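Separin (Saccharomyces cerevisiae, PDB 5U1T) cleaves the MCD1/SCC1 subunit of cohesin as a caspase-like cysteine protease at the onset of anaphase, freeing chromosomes to segregate. Local coordinates at residues A[944-947]-A[951-954]. Residues are numbered along the deposited sequence; the frame is centred on the assembly and turned at random.
Sequences SQLE and FFKG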
ATOM      1  N   SER A 944      10.613 -38.394  24.963  1.00 65.89           N
ATOM      2  CA  SER A 944       9.619 -38.704  25.970  1.00 69.51           C
ATOM      3  C   SER A 944       9.464 -40.205  26.128  1.00 68.42           C
ATOM      4  O   SER A 944       9.172 -40.684  27.227  1.00 68.74           O
ATOM      5  CB  SER A 944       8.279 -38.078  25.623  1.00 69.02           C
ATOM      6  OG  SER A 944       7.615 -38.886  24.678  1.00 72.10           O
ATOM      7  N   GLN A 945       9.651 -40.936  25.027  1.00 67.37           N
ATOM      8  CA  GLN A 945       9.674 -42.403  25.040  1.00 68.82           C
ATOM      9  C   GLN A 945      10.830 -42.941  25.867  1.00 68.10           C
ATOM     10  O   GLN A 945      10.644 -43.772  26.748  1.00 67.63           O
ATOM     11  CB  GLN A 945       9.781 -42.966  23.622  1.00 66.60           C
ATOM     12  CG  GLN A 945       8.555 -42.723  22.751  1.00 73.29           C
ATOM     13  CD  GLN A 945       8.728 -43.219  21.321  1.00 75.13           C
ATOM     14  OE1 GLN A 945       9.832 -43.546  20.885  1.00 75.22           O
ATOM     15  NE2 GLN A 945       7.626 -43.281  20.588  1.00 76.26           N
ATOM     16  N   LEU A 946      12.031 -42.470  25.560  1.00 64.44           N
ATOM     17  CA  LEU A 946      13.210 -42.916  26.275  1.00 64.78           C
ATOM     18  C   LEU A 946      13.019 -42.643  27.753  1.00 68.77           C
ATOM     19  O   LEU A 946      13.388 -43.455  28.607  1.00 64.79           O
ATOM     20  CB  LEU A 946      14.470 -42.213  25.758  1.00 63.02           C
ATOM     21  CG  LEU A 946      14.853 -42.589  24.331  1.00 64.28           C
ATOM     22  CD1 LEU A 946      16.223 -42.069  23.979  1.00 59.93           C
ATOM     23  CD2 LEU A 946      14.754 -44.095  24.151  1.00 61.01           C
ATOM     24  N   GLU A 947      12.400 -41.508  28.046  1.00 68.62           N
ATOM     25  CA  GLU A 947      12.421 -40.985  29.397  1.00 67.05           C
ATOM     26  C   GLU A 947      11.564 -41.785  30.364  1.00 69.04           C
ATOM     27  O   GLU A 947      11.611 -41.538  31.566  1.00 70.98           O
ATOM     28  CB  GLU A 947      11.985 -39.526  29.405  1.00 64.86           C
ATOM     29  CG  GLU A 947      12.900 -38.664  30.227  1.00 72.30           C
ATOM     30  CD  GLU A 947      12.783 -37.199  29.884  1.00 84.87           C
ATOM     31  OE1 GLU A 947      13.802 -36.472  30.039  1.00 85.12           O
ATOM     32  OE2 GLU A 947      11.674 -36.768  29.460  1.00 87.80           O
ATOM     33  N   PHE A 951      16.503 -46.299  32.933  1.00 56.60           N
ATOM     34  CA  PHE A 951      17.860 -46.202  32.405  1.00 55.97           C
ATOM     35  C   PHE A 951      18.078 -44.855  31.689  1.00 55.97           C
ATOM     36  O   PHE A 951      18.917 -44.069  32.106  1.00 57.17           O
ATOM     37  CB  PHE A 951      18.152 -47.394  31.482  1.00 54.38           C
ATOM     38  CG  PHE A 951      19.488 -47.329  30.781  1.00 51.97           C
ATOM     39  CD1 PHE A 951      20.643 -47.715  31.419  1.00 51.52           C
ATOM     40  CD2 PHE A 951      19.572 -46.903  29.467  1.00 52.18           C
ATOM     41  CE1 PHE A 951      21.856 -47.662  30.769  1.00 55.97           C
ATOM     42  CE2 PHE A 951      20.771 -46.848  28.817  1.00 47.56           C
ATOM     43  CZ  PHE A 951      21.919 -47.233  29.467  1.00 55.83           C
ATOM     44  N   PHE A 952      17.308 -44.554  30.649  1.00 58.54           N
ATOM     45  CA  PHE A 952      17.515 -43.289  29.940  1.00 58.19           C
ATOM     46  C   PHE A 952      17.128 -42.063  30.780  1.00 59.96           C
ATOM     47  O   PHE A 952      17.786 -41.017  30.706  1.00 58.94           O
ATOM     48  CB  PHE A 952      16.764 -43.286  28.622  1.00 57.82           C
ATOM     49  CG  PHE A 952      17.262 -44.309  27.658  1.00 59.54           C
ATOM     50  CD1 PHE A 952      18.347 -44.036  26.845  1.00 53.87           C
ATOM     51  CD2 PHE A 952      16.648 -45.554  27.569  1.00 55.35           C
ATOM     52  CE1 PHE A 952      18.813 -44.983  25.958  1.00 54.30           C
ATOM     53  CE2 PHE A 952      17.105 -46.505  26.687  1.00 52.62           C
ATOM     54  CZ  PHE A 952      18.188 -46.220  25.881  1.00 52.20           C
ATOM     55  N   LYS A 953      16.101 -42.201  31.607  1.00 57.05           N
ATOM     56  CA  LYS A 953      15.734 -41.123  32.505  1.00 57.36           C
ATOM     57  C   LYS A 953      16.874 -40.714  33.428  1.00 61.65           C
ATOM     58  O   LYS A 953      17.089 -39.523  33.670  1.00 63.23           O
ATOM     59  CB  LYS A 953      14.539 -41.518  33.351  1.00 64.69           C
ATOM     60  CG  LYS A 953      13.852 -40.314  33.959  1.00 68.74           C
ATOM     61  CD  LYS A 953      13.814 -40.403  35.476  1.00 72.39           C
ATOM     62  CE  LYS A 953      12.883 -39.331  36.017  1.00 80.69           C
ATOM     63  NZ  LYS A 953      11.781 -39.100  35.025  1.00 76.43           N
ATOM     64  N   GLY A 954      17.591 -41.707  33.949  1.00 57.48           N
ATOM     65  CA  GLY A 954      18.730 -41.460  34.806  1.00 53.82           C
ATOM     66  C   GLY A 954      19.893 -40.877  34.036  1.00 54.90           C
ATOM     67  O   GLY A 954      20.596 -40.003  34.522  1.00 53.75           O
TER
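Leu946 reaches over one face of the Phe952 ring with its CD2 methyl, which sits over the ring centre, 4.1 Å from the centroid and only 8° off the ring normal, a CH-pi contact. Nearer the backbones the two side chains meet at their roots, Leu946 CB to Phe952 CB at 3.8 Å. In Phe952, CG stands anti to the carbonyl carbon and beside the backbone N; this chi1 of -64° brings the ring over to the leucine, and chi2 near -84° sets its face toward CD2. Phe951 points its edge at the opposite face, its CD2 standing over the Phe952 ring centre 3.6 Å above the plane. No hydrogen bond joins the two segments; this buried half is mostly apolar, though Leu946 O also lies 3.4 Å from Phe952 CB. The contact packs the short helix 950-955 against the C-terminal end of helix 927-946 across a short connection. Ala1015 of helix 1012-1028 touches both Leu946 and Phe952 and joins this pair of helices to helix 1012-1028, away from the probable catalytic cysteine. Were Phe952 replaced by an alanine, Leu946 CD2 would probably lose the ring face it rests on, and a gap would be likely to open beside Phe951 and Ala1015. The solvent side is looser. Lys953 CB comes 3.4 Å from Glu947 O, and the two side chains approach at Glu947 CG and Lys953 CG, 4.2 Å apart. Beyond that the lysine bends at chi2 while the glutamate runs on extended, and the opposite charges do not pair: Glu947 OE1 and Lys953 NZ remain 6.0 Å apart, leaving a weak, probably solvent-screened attraction.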